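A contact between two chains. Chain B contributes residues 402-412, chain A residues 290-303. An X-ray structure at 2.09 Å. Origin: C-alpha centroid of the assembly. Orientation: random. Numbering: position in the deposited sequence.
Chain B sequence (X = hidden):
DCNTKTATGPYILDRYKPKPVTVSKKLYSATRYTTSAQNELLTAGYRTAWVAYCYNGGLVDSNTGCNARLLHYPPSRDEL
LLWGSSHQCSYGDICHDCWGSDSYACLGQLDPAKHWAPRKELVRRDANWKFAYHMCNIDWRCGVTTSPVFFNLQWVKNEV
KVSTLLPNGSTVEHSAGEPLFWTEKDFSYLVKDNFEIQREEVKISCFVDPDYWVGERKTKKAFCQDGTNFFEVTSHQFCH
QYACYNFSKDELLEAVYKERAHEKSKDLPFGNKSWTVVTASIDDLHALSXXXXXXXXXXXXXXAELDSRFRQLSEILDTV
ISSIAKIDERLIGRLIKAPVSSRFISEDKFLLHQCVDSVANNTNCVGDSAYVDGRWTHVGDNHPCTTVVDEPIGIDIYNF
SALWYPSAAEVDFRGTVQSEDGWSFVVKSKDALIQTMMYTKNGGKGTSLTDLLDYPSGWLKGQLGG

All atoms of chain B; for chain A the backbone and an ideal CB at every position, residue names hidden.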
# COMPACT_ATOMS: atom_id res chain seq x y z
N ALA B 402 21.78 27.55 7.32
CA ALA B 402 20.54 27.13 7.97
C ALA B 402 20.29 25.65 7.72
O ALA B 402 20.49 25.16 6.61
CB ALA B 402 19.38 27.97 7.46
N LEU B 403 19.94 24.93 8.77
CA LEU B 403 19.54 23.54 8.61
C LEU B 403 18.20 23.46 7.91
O LEU B 403 17.30 24.27 8.16
CB LEU B 403 19.42 22.84 9.96
CG LEU B 403 20.68 22.38 10.67
CD1 LEU B 403 20.27 21.63 11.95
CD2 LEU B 403 21.45 21.48 9.71
N TRP B 404 18.06 22.49 7.03
CA TRP B 404 16.73 22.08 6.61
C TRP B 404 16.18 21.12 7.66
O TRP B 404 16.88 20.21 8.11
CB TRP B 404 16.75 21.43 5.24
CG TRP B 404 15.44 20.84 4.83
CD1 TRP B 404 14.44 21.47 4.13
CD2 TRP B 404 14.99 19.51 5.07
NE1 TRP B 404 13.39 20.61 3.94
CE2 TRP B 404 13.70 19.39 4.50
CE3 TRP B 404 15.55 18.40 5.71
CZ2 TRP B 404 12.97 18.21 4.55
CZ3 TRP B 404 14.81 17.22 5.76
CH2 TRP B 404 13.53 17.14 5.18
N TYR B 405 14.95 21.38 8.10
CA TYR B 405 14.26 20.62 9.12
C TYR B 405 13.23 19.71 8.46
O TYR B 405 12.49 20.16 7.57
CB TYR B 405 13.55 21.55 10.10
CG TYR B 405 14.44 22.18 11.16
CD1 TYR B 405 14.32 21.82 12.49
CD2 TYR B 405 15.37 23.15 10.82
CE1 TYR B 405 15.13 22.41 13.46
CE2 TYR B 405 16.18 23.73 11.79
CZ TYR B 405 16.05 23.36 13.10
OH TYR B 405 16.85 23.95 14.05
N PRO B 406 13.14 18.45 8.86
CA PRO B 406 12.08 17.59 8.33
C PRO B 406 10.72 17.97 8.90
O PRO B 406 10.59 18.75 9.84
CB PRO B 406 12.49 16.19 8.78
CG PRO B 406 13.30 16.43 10.01
CD PRO B 406 14.03 17.74 9.78
N SER B 407 9.69 17.38 8.30
CA SER B 407 8.31 17.66 8.66
C SER B 407 7.47 16.47 8.22
O SER B 407 7.76 15.82 7.22
CB SER B 407 7.80 18.95 8.01
OG SER B 407 6.53 19.32 8.50
N ALA B 408 6.44 16.19 9.00
CA ALA B 408 5.46 15.17 8.63
C ALA B 408 4.92 15.44 7.23
O ALA B 408 4.48 16.54 6.91
CB ALA B 408 4.32 15.16 9.65
N ALA B 409 5.01 14.42 6.37
CA ALA B 409 4.44 14.46 5.03
C ALA B 409 3.06 13.82 5.08
O ALA B 409 2.92 12.65 5.43
CB ALA B 409 5.34 13.72 4.04
N GLU B 410 2.03 14.60 4.76
CA GLU B 410 0.65 14.12 4.78
C GLU B 410 0.23 13.83 3.35
O GLU B 410 -0.50 14.59 2.71
CB GLU B 410 -0.25 15.15 5.45
CG GLU B 410 0.52 16.30 6.08
CD GLU B 410 -0.39 17.35 6.70
OE1 GLU B 410 -0.91 17.10 7.81
OE2 GLU B 410 -0.57 18.42 6.08
N VAL B 411 0.71 12.70 2.82
CA VAL B 411 0.41 12.33 1.45
C VAL B 411 -1.02 11.82 1.36
O VAL B 411 -1.48 11.07 2.23
CB VAL B 411 1.43 11.29 0.96
CG1 VAL B 411 1.00 10.67 -0.35
CG2 VAL B 411 2.81 11.93 0.82
N ASP B 412 -1.75 12.24 0.32
CA ASP B 412 -3.11 11.76 0.06
C ASP B 412 -3.06 10.49 -0.77
O ASP B 412 -2.30 10.38 -1.74
CB ASP B 412 -3.96 12.80 -0.67
CG ASP B 412 -4.32 14.00 0.21
OD1 ASP B 412 -4.47 13.83 1.44
OD2 ASP B 412 -4.46 15.12 -0.34
N UNK A 290 7.89 8.44 -2.53
CA UNK A 290 8.51 9.68 -2.96
C UNK A 290 8.60 10.68 -1.82
O UNK A 290 9.55 11.47 -1.76
CB UNK A 290 7.73 10.28 -4.13
N UNK A 291 7.62 10.68 -0.91
CA UNK A 291 7.70 11.54 0.27
C UNK A 291 8.88 11.15 1.13
O UNK A 291 9.65 12.00 1.59
CB UNK A 291 6.41 11.47 1.09
N UNK A 292 9.01 9.85 1.39
CA UNK A 292 10.13 9.31 2.14
C UNK A 292 11.46 9.71 1.51
O UNK A 292 12.39 10.11 2.22
CB UNK A 292 10.02 7.79 2.23
N UNK A 293 11.56 9.59 0.18
CA UNK A 293 12.80 9.88 -0.52
C UNK A 293 13.17 11.35 -0.40
O UNK A 293 14.34 11.68 -0.14
CB UNK A 293 12.68 9.48 -1.99
N UNK A 294 12.20 12.25 -0.57
CA UNK A 294 12.49 13.67 -0.39
C UNK A 294 13.00 13.96 1.02
O UNK A 294 13.97 14.70 1.20
CB UNK A 294 11.24 14.51 -0.68
N UNK A 295 12.36 13.37 2.04
CA UNK A 295 12.76 13.67 3.41
C UNK A 295 14.13 13.07 3.72
O UNK A 295 14.94 13.69 4.43
CB UNK A 295 11.72 13.14 4.40
N UNK A 296 14.43 11.88 3.19
CA UNK A 296 15.75 11.30 3.41
C UNK A 296 16.85 12.13 2.73
O UNK A 296 17.96 12.25 3.27
CB UNK A 296 15.78 9.86 2.89
N UNK A 297 16.58 12.66 1.54
CA UNK A 297 17.58 13.49 0.87
C UNK A 297 17.79 14.81 1.60
O UNK A 297 18.92 15.32 1.67
CB UNK A 297 17.16 13.76 -0.58
N UNK A 298 16.72 15.39 2.13
CA UNK A 298 16.86 16.58 2.96
C UNK A 298 17.63 16.31 4.24
O UNK A 298 18.45 17.13 4.67
CB UNK A 298 15.48 17.14 3.30
N UNK A 299 17.36 15.17 4.88
CA UNK A 299 18.17 14.75 6.03
C UNK A 299 19.64 14.60 5.64
O UNK A 299 20.53 14.97 6.41
CB UNK A 299 17.64 13.43 6.60
N UNK A 300 19.90 14.07 4.44
CA UNK A 300 21.28 13.96 3.96
C UNK A 300 21.93 15.34 3.81
O UNK A 300 23.09 15.54 4.19
CB UNK A 300 21.32 13.22 2.62
N UNK A 301 21.20 16.28 3.21
CA UNK A 301 21.71 17.65 3.11
C UNK A 301 21.98 18.24 4.49
O UNK A 301 22.98 18.94 4.70
CB UNK A 301 20.72 18.53 2.35
N UNK A 302 21.11 17.96 5.46
CA UNK A 302 21.31 18.52 6.79
C UNK A 302 22.48 17.86 7.51
O UNK A 302 23.26 18.54 8.19
CB UNK A 302 20.03 18.37 7.62
N UNK A 303 22.65 16.54 7.34
CA UNK A 303 23.83 15.90 7.90
C UNK A 303 25.11 16.48 7.31
O UNK A 303 26.12 16.59 8.01
CB UNK A 303 23.78 14.39 7.66

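Chain A runs through this contact as a continuous helix, with phi/psi near -60/-45 throughout, and chain B lies along it as an extended strip without regular structure. Only one flank of the helix meets the strip, so the positions that matter recur every three or four residues: 291, 294 and 295, 298 and 299, 302.

Position 290 has its CA-to-CB bond sideways and nothing of chain B near its CB; this contact sets no preference, and the residue is A290(A). Position 291 points toward chain B, its ideal CB 3.6 Å from CG2 of V411(B) and 3.9 Å from CB of A409(B). The surface offered is apolar and already at packing distance, which favours a small apolar residue, alanine above all, although a slender polar one such as serine could be imagined. A291(A) fills it, its methyl touching both neighbours.

Positions 292 and 293 get no guidance from chain B: 292 points away and 293 is out of reach. They are Q292(A) and A293(A).

At 294 the bond is sideways and the CB has nothing close, but a long side chain could reach the indole of W404(B). A large apolar or aromatic residue would suit. F294(A), with chi1 t, brings its CE2 to 4.0 Å from CZ2 of W404(B).

Position 295 also starts sideways, 4.5 Å from CH2 of W404(B) and 5.4 Å from CB of P406(B) at its ideal CB. Beyond these lie the backbone N and O of S407(B), so a flexible chain carrying an acceptor for the N, such as glutamate or glutamine, would fit. E295(A) bends with chi1 and chi2 both m. Its OE1 accepts a weak, nearly straight hydrogen bond from N of S407(B) at 3.4 Å, and lies at the edge of the W404(B) ring, 3.2 Å from CH2.

Chain B gives nothing by which to judge 296, which points away, or 297, which points sideways with nothing of chain B within 5.5 Å of its CB; they hold L296(A) and E297(A).

Position 298 is the most restrictive. An ideal CB here would sit 2.5 Å from CZ3 of W404(B), a clash, so with this backbone and this indole in place only glycine fits. G298(A) lets the ring lie against bare backbone: its CA stands over the face, 3.8 Å from the centroid of the six-membered ring of W404(B), in a CH-pi contact.

At 299 the bond is sideways, with W404(B) and P406(B) both within reach of a branched or long apolar chain. L299(A) places CG 4.3 Å from CZ3 of W404(B) and CD2 4.1 Å from CG of P406(B).

Position 300 points away and is R300(A). Position 301 points toward chain B but finds no atom within 5.5 Å of its CB; A301(A) makes little of it.

Position 302 points toward chain B, its ideal CB 3.7 Å from the carbonyl O of W404(B). A short donor, serine or perhaps threonine, is the natural reading. S302(A) donates from OG to O of W404(B) at 2.5 Å, a short hydrogen bond.

Position 303 points away, and is F303(A).

Chain A (290-303) AAQAFELEGLRASF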
# COMPACT_ATOMS: atom_id res chain seq x y z
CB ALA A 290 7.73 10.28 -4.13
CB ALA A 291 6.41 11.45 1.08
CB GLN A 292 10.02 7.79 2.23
CG GLN A 292 11.15 7.14 2.99
CD GLN A 292 11.04 5.62 3.00
OE1 GLN A 292 11.45 4.96 2.04
NE2 GLN A 292 10.49 5.07 4.07
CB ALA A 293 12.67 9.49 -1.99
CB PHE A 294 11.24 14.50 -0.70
CG PHE A 294 11.42 15.96 -0.45
CD1 PHE A 294 12.03 16.77 -1.40
CD2 PHE A 294 10.99 16.54 0.74
CE1 PHE A 294 12.22 18.14 -1.17
CE2 PHE A 294 11.18 17.92 0.97
CZ PHE A 294 11.78 18.70 0.01
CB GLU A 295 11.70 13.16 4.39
CG GLU A 295 10.32 13.76 4.14
CD GLU A 295 10.18 15.19 4.66
OE1 GLU A 295 10.82 15.50 5.69
OE2 GLU A 295 9.43 15.98 4.06
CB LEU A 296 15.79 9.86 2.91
CG LEU A 296 14.97 8.89 3.74
CD1 LEU A 296 14.94 7.52 3.06
CD2 LEU A 296 15.52 8.79 5.15
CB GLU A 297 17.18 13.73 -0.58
CG GLU A 297 17.23 12.48 -1.41
CD GLU A 297 18.65 12.02 -1.68
OE1 GLU A 297 19.49 12.86 -2.07
OE2 GLU A 297 18.95 10.83 -1.48
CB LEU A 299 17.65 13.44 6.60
CG LEU A 299 16.34 13.57 7.38
CD1 LEU A 299 15.76 12.20 7.72
CD2 LEU A 299 16.59 14.38 8.64
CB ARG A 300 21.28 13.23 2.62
CG ARG A 300 22.64 12.83 2.10
CD ARG A 300 22.45 12.14 0.77
NE ARG A 300 23.72 11.76 0.18
CZ ARG A 300 24.39 10.66 0.48
NH1 ARG A 300 23.92 9.81 1.40
NH2 ARG A 300 25.53 10.41 -0.13
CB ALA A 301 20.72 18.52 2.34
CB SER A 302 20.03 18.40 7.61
OG SER A 302 19.13 19.44 7.26
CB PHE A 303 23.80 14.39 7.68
CG PHE A 303 23.04 13.67 8.74
CD1 PHE A 303 22.07 14.33 9.48
CD2 PHE A 303 23.29 12.34 9.02
CE1 PHE A 303 21.36 13.68 10.46
CE2 PHE A 303 22.58 11.68 10.01
CZ PHE A 303 21.61 12.37 10.73
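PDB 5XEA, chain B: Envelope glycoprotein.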